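Epoxide hydrolase (Aspergillus niger, PDB 3G02) catalyses the enantioselective hydrolysis of epoxides to vicinal diols, as a directed-evolution variant of a fungal alpha/beta-hydrolase-fold enzyme. Local coordinates at the interface of chains A and B. Numbering follows the deposited sequence. Chains: chain A/B, Epoxide hydrolase.

Contact 1: the interface of chains A and B. Residues chain A 54, 56-57, 248-249, 280-281, 284; chain B 258-259, 262.
B:Arg259 pushes its guanidinium into chain A, where A:Asp248, A:Glu280 and A:Gln284 meet it from different directions, in a polar patch of the two-fold interface of the deposited dimer, possibly the biological one. The A:Asp248 carboxylate crosses the arginine side chain at about a right angle, and B:Arg259 NH1 gives A:Asp248 OD2 a nearly straight salt-bridged hydrogen bond of 2.9 Å. This bond lies in the guanidinium plane but reaches OD2 from above the carboxylate plane, with the two planes 48° apart. A:Glu280 comes in at a slant; B:Arg259 NE binds A:Glu280 OE2 at 2.9 Å, again from above the carboxylate. A:Lys281 NZ grips A:Glu280 OE2 from the opposite face at 2.7 Å, which should help hold negative charge there. A:Gln284 arrives tip to tip, and A:Gln284 OE1 offers an in-plane lone pair to B:Arg259 NH2 at 2.9 Å. The bend of B:Arg259 at chi2 (-69°) accompanies a 3.0 Å bond from B:Arg259 NH1 to B:Thr258 O, met from above the carbonyl plane and not on a lone pair. The hydroxyl B:Thr262 OG1 donates to A:Glu280 OE1 on its anti side at 2.6 Å. A:Ile57 N donates to B:Thr262 OG1 at 3.0 Å, and the two bonds together should hold the hydroxyl in place. Water 2 joins A:Asp248 OD1, A:Arg54 O and B:Thr258 O, while water 3 spans A:Asp248 OD2 and B:Arg259 NH2. In the fold, the chain A wall combines the C-terminal end of helix 233-248, the last part of helix 271-284 and the loop at 54-57; B:Arg259 sits at the junction of helices 251-258 and 260-268.

Contact 2: the interface of chains A and B. Residues chain A 258-261, 309, 313, 316; chain B 46-47, 55.
A:Arg316 and B:Glu47 form a salt bridge beside the B:Phe55 ring, which packs against A:Pro260, in a mixed charged and apolar patch of the two-fold interface of the deposited dimer, possibly the biological one. A:Arg316 NH1 donates to the carboxylate B:Glu47 OE2 at 2.8 Å in a nearly straight hydrogen bond. The oxygen lies in the guanidinium plane and is met on its anti side, somewhat out of the carboxylate plane, while the two flat groups stand 80° apart, almost perpendicular. B:Phe55 crosses the arginine side chain at about a right angle: B:Phe55 CE1 touches the methylene A:Arg316 CD at 3.6 Å, and CZ lies over one guanidinium face toward its rim. The planes are inclined, a tilted overlap rather than a parallel stack. A:His313 O lies over the opposite face, leaving the guanidinium between aromatic ring and backbone carbonyl. A:Pro260 CG packs against both chain B side chains, 3.7 Å from B:Glu47 CG and from B:Phe55 CB. Near the start of helix 260-268, A:Ser261 N donates to B:Phe55 O at 3.0 Å, a rather bent bond that ties the backbones together next to the proline.

The charged pair is positioned by its own chains: A:Arg316 has CG between its backbone N and carbonyl carbon (chi1 55°), then runs extended as far as NE, carrying the guanidinium out to the partner chain. B:Glu47 instead bends at chi2 (99°), curling its carboxylate back toward the arginine and A:His313. Farther out, B:Tyr46 CD2 comes near A:Arg316 NH2, crossing it at a slant. Water 4 extends the B:Glu47 site to helix 307-311, lying 2.7 Å from B:Glu47 OE2 and 2.8 Å from the backbone O of A:Pro309.

Contact 1: the interface of chains A and B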
loop_
_atom_site.group_PDB
_atom_site.type_symbol
_atom_site.label_atom_id
_atom_site.label_comp_id
_atom_site.label_asym_id
_atom_site.label_seq_id
_atom_site.Cartn_x
_atom_site.Cartn_y
_atom_site.Cartn_z
ATOM N N ARG A 54 14.506 6.815 -2.408
ATOM C CA ARG A 54 13.445 7.140 -3.364
ATOM C C ARG A 54 12.402 6.026 -3.516
ATOM O O ARG A 54 11.288 6.276 -3.988
ATOM C CB ARG A 54 14.026 7.537 -4.722
ATOM C CG ARG A 54 14.631 6.403 -5.525
ATOM C CD ARG A 54 15.342 6.960 -6.742
ATOM N NE ARG A 54 15.967 5.915 -7.546
ATOM C CZ ARG A 54 17.154 5.374 -7.284
ATOM N NH1 ARG A 54 17.853 5.770 -6.223
ATOM N NH2 ARG A 54 17.637 4.429 -8.082
ATOM N N GLY A 56 11.512 4.257 -0.785
ATOM C CA GLY A 56 11.036 4.069 0.579
ATOM C C GLY A 56 12.185 3.757 1.518
ATOM O O GLY A 56 13.351 3.994 1.181
ATOM N N ILE A 57 11.860 3.215 2.689
ATOM C CA ILE A 57 12.856 3.030 3.747
ATOM C C ILE A 57 13.985 2.093 3.320
ATOM O O ILE A 57 13.765 1.098 2.636
ATOM C CB ILE A 57 12.231 2.517 5.060
ATOM C CG1 ILE A 57 11.484 1.199 4.824
ATOM C CG2 ILE A 57 11.295 3.574 5.661
ATOM C CD1 ILE A 57 11.739 0.171 5.875
ATOM N N ASP A 248 3.731 10.124 -7.084
ATOM C CA ASP A 248 4.766 9.220 -6.591
ATOM C C ASP A 248 4.639 8.992 -5.089
ATOM O O ASP A 248 5.129 7.995 -4.574
ATOM C CB ASP A 248 6.163 9.759 -6.916
ATOM C CG ASP A 248 7.274 8.828 -6.445
ATOM O OD1 ASP A 248 7.426 7.737 -7.035
ATOM O OD2 ASP A 248 7.984 9.188 -5.486
ATOM N N GLY A 249 3.981 9.915 -4.392
ATOM C CA GLY A 249 3.953 9.879 -2.936
ATOM C C GLY A 249 2.636 9.465 -2.302
ATOM O O GLY A 249 2.504 9.514 -1.086
ATOM N N GLU A 280 8.461 5.668 7.115
ATOM C CA GLU A 280 8.750 6.266 5.808
ATOM C C GLU A 280 8.253 7.703 5.755
ATOM O O GLU A 280 8.932 8.583 5.226
ATOM C CB GLU A 280 8.115 5.474 4.673
ATOM C CG GLU A 280 8.549 5.973 3.299
ATOM C CD GLU A 280 7.580 5.578 2.215
ATOM O OE1 GLU A 280 7.427 4.365 1.970
ATOM O OE2 GLU A 280 6.976 6.485 1.597
ATOM N N LYS A 281 7.070 7.933 6.315
ATOM C CA LYS A 281 6.462 9.259 6.273
ATOM C C LYS A 281 7.118 10.234 7.244
ATOM O O LYS A 281 7.311 11.401 6.916
ATOM C CB LYS A 281 4.943 9.172 6.477
ATOM C CG LYS A 281 4.229 8.203 5.511
ATOM C CD LYS A 281 4.735 8.315 4.061
ATOM C CE LYS A 281 3.902 7.460 3.111
ATOM N NZ LYS A 281 4.438 7.478 1.711
ATOM N N GLN A 284 10.219 11.184 5.199
ATOM C CA GLN A 284 10.075 11.918 3.937
ATOM C C GLN A 284 9.345 13.246 4.053
ATOM O O GLN A 284 9.537 14.133 3.218
ATOM C CB GLN A 284 9.367 11.055 2.890
ATOM C CG GLN A 284 10.145 9.814 2.471
ATOM C CD GLN A 284 9.564 9.141 1.241
ATOM O OE1 GLN A 284 8.506 9.531 0.738
ATOM N NE2 GLN A 284 10.261 8.131 0.744
ATOM N N THR B 258 5.836 2.671 -6.549
ATOM C CA THR B 258 6.402 3.893 -5.975
ATOM C C THR B 258 7.278 3.677 -4.741
ATOM O O THR B 258 8.242 4.415 -4.519
ATOM C CB THR B 258 5.298 4.895 -5.605
ATOM O OG1 THR B 258 4.425 4.307 -4.628
ATOM C CG2 THR B 258 4.491 5.305 -6.844
ATOM N N ARG B 259 6.934 2.676 -3.934
ATOM C CA ARG B 259 7.668 2.419 -2.694
ATOM C C ARG B 259 7.978 0.934 -2.495
ATOM O O ARG B 259 7.646 0.360 -1.455
ATOM C CB ARG B 259 6.902 2.978 -1.494
ATOM C CG ARG B 259 6.720 4.490 -1.514
ATOM C CD ARG B 259 8.042 5.230 -1.310
ATOM N NE ARG B 259 7.817 6.663 -1.139
ATOM C CZ ARG B 259 7.715 7.535 -2.141
ATOM N NH1 ARG B 259 7.849 7.139 -3.397
ATOM N NH2 ARG B 259 7.488 8.817 -1.877
ATOM N N THR B 262 9.777 -0.057 0.936
ATOM C CA THR B 262 8.920 -0.047 2.108
ATOM C C THR B 262 7.989 -1.248 2.140
ATOM O O THR B 262 7.975 -1.985 3.124
ATOM C CB THR B 262 8.110 1.240 2.182
ATOM O OG1 THR B 262 9.019 2.338 2.274
ATOM C CG2 THR B 262 7.171 1.242 3.400
HETATM O O HOH W 1 3.693 6.358 -2.988
HETATM O O HOH W 2 9.550 6.120 -6.606
HETATM O O HOH W 3 7.672 11.136 -3.682
#

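Contact 2: the interface of chains A and B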
loop_
_atom_site.group_PDB
_atom_site.type_symbol
_atom_site.label_atom_id
_atom_site.label_comp_id
_atom_site.label_asym_id
_atom_site.label_seq_id
_atom_site.Cartn_x
_atom_site.Cartn_y
_atom_site.Cartn_z
ATOM N N THR A 258 -8.874 2.482 -0.378
ATOM C CA THR A 258 -9.507 1.374 -1.103
ATOM C C THR A 258 -9.536 0.043 -0.364
ATOM O O THR A 258 -10.477 -0.743 -0.536
ATOM C CB THR A 258 -8.841 1.151 -2.466
ATOM O OG1 THR A 258 -7.449 0.850 -2.280
ATOM C CG2 THR A 258 -8.985 2.391 -3.340
ATOM N N ARG A 259 -8.500 -0.217 0.432
ATOM C CA ARG A 259 -8.369 -1.497 1.126
ATOM C C ARG A 259 -7.969 -1.332 2.594
ATOM O O ARG A 259 -6.996 -1.948 3.057
ATOM C CB ARG A 259 -7.392 -2.422 0.387
ATOM C CG ARG A 259 -7.832 -2.827 -1.009
ATOM C CD ARG A 259 -9.066 -3.738 -1.003
ATOM N NE ARG A 259 -9.313 -4.244 -2.352
ATOM C CZ ARG A 259 -10.035 -3.604 -3.268
ATOM N NH1 ARG A 259 -10.603 -2.440 -2.974
ATOM N NH2 ARG A 259 -10.186 -4.128 -4.484
ATOM N N PRO A 260 -8.745 -0.534 3.357
ATOM C CA PRO A 260 -8.367 -0.301 4.752
ATOM C C PRO A 260 -8.301 -1.574 5.590
ATOM O O PRO A 260 -7.459 -1.670 6.481
ATOM C CB PRO A 260 -9.467 0.641 5.268
ATOM C CG PRO A 260 -10.617 0.442 4.329
ATOM C CD PRO A 260 -9.978 0.195 3.001
ATOM N N SER A 261 -9.172 -2.540 5.318
ATOM C CA SER A 261 -9.138 -3.774 6.098
ATOM C C SER A 261 -7.838 -4.561 5.887
ATOM O O SER A 261 -7.208 -5.002 6.849
ATOM C CB SER A 261 -10.353 -4.653 5.813
ATOM O OG SER A 261 -10.334 -5.760 6.694
ATOM N N PRO A 309 -5.325 0.463 12.232
ATOM C CA PRO A 309 -6.509 -0.059 11.543
ATOM C C PRO A 309 -7.796 0.729 11.800
ATOM O O PRO A 309 -8.734 0.638 11.000
ATOM C CB PRO A 309 -6.634 -1.486 12.089
ATOM C CG PRO A 309 -5.919 -1.454 13.400
ATOM C CD PRO A 309 -4.768 -0.522 13.183
ATOM N N HIS A 313 -10.141 5.139 8.658
ATOM C CA HIS A 313 -11.516 5.146 8.137
ATOM C C HIS A 313 -11.828 6.356 7.264
ATOM O O HIS A 313 -12.609 6.257 6.318
ATOM C CB HIS A 313 -12.554 5.012 9.269
ATOM C CG HIS A 313 -12.586 6.171 10.223
ATOM N ND1 HIS A 313 -11.737 6.269 11.306
ATOM C CD2 HIS A 313 -13.388 7.263 10.275
ATOM C CE1 HIS A 313 -12.002 7.381 11.971
ATOM N NE2 HIS A 313 -13.000 8.001 11.368
ATOM N N ARG A 316 -11.190 6.879 2.806
ATOM C CA ARG A 316 -12.117 6.612 1.700
ATOM C C ARG A 316 -12.979 7.827 1.346
ATOM O O ARG A 316 -13.514 7.899 0.241
ATOM C CB ARG A 316 -12.968 5.371 1.961
ATOM C CG ARG A 316 -13.743 5.376 3.259
ATOM C CD ARG A 316 -14.413 4.038 3.421
ATOM N NE ARG A 316 -15.040 3.833 4.722
ATOM C CZ ARG A 316 -14.430 3.311 5.784
ATOM N NH1 ARG A 316 -13.147 2.968 5.725
ATOM N NH2 ARG A 316 -15.101 3.141 6.913
ATOM N N TYR B 46 -15.141 -1.897 11.545
ATOM C CA TYR B 46 -16.247 -1.845 10.593
ATOM C C TYR B 46 -15.830 -2.448 9.250
ATOM O O TYR B 46 -16.541 -3.282 8.686
ATOM C CB TYR B 46 -16.730 -0.407 10.412
ATOM C CG TYR B 46 -17.716 -0.217 9.287
ATOM C CD1 TYR B 46 -19.041 -0.641 9.412
ATOM C CD2 TYR B 46 -17.331 0.394 8.097
ATOM C CE1 TYR B 46 -19.944 -0.465 8.378
ATOM C CE2 TYR B 46 -18.232 0.576 7.058
ATOM C CZ TYR B 46 -19.537 0.144 7.208
ATOM O OH TYR B 46 -20.435 0.326 6.182
ATOM N N GLU B 47 -14.657 -2.051 8.766
ATOM C CA GLU B 47 -14.181 -2.494 7.459
ATOM C C GLU B 47 -13.909 -3.997 7.398
ATOM O O GLU B 47 -14.225 -4.647 6.399
ATOM C CB GLU B 47 -12.931 -1.711 7.051
ATOM C CG GLU B 47 -13.151 -0.203 6.966
ATOM C CD GLU B 47 -12.674 0.541 8.206
ATOM O OE1 GLU B 47 -12.805 0.004 9.327
ATOM O OE2 GLU B 47 -12.171 1.677 8.050
ATOM N N PHE B 55 -13.557 -3.795 1.400
ATOM C CA PHE B 55 -12.407 -3.072 1.945
ATOM C C PHE B 55 -11.188 -3.970 2.091
ATOM O O PHE B 55 -10.193 -3.589 2.706
ATOM C CB PHE B 55 -12.754 -2.435 3.293
ATOM C CG PHE B 55 -13.849 -1.410 3.214
ATOM C CD1 PHE B 55 -13.730 -0.308 2.370
ATOM C CD2 PHE B 55 -14.997 -1.542 3.990
ATOM C CE1 PHE B 55 -14.744 0.645 2.292
ATOM C CE2 PHE B 55 -16.013 -0.592 3.925
ATOM C CZ PHE B 55 -15.883 0.502 3.073
HETATM O O HOH W 4 -10.449 2.541 9.945
#

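Contact 1 and contact 2 lie about 21 Å apart, measured between the centres of their C-alpha atoms, within one two-fold symmetric interface. They use the same regions in exchanged roles: the segment from 258, ending helix 251-258, into helix 260-268 (258-259 and 262 of chain B in contact 1, 258-261 of chain A in contact 2) faces the partner's segment around residues 54-57. Each patch recurs with the chains swapped. A:Arg316 of contact 2 directly follows A:Tyr315, the predicted proton donor, so dimer packing could plausibly steady that neighbourhood; the structure alone does not show that the dimer is the working form.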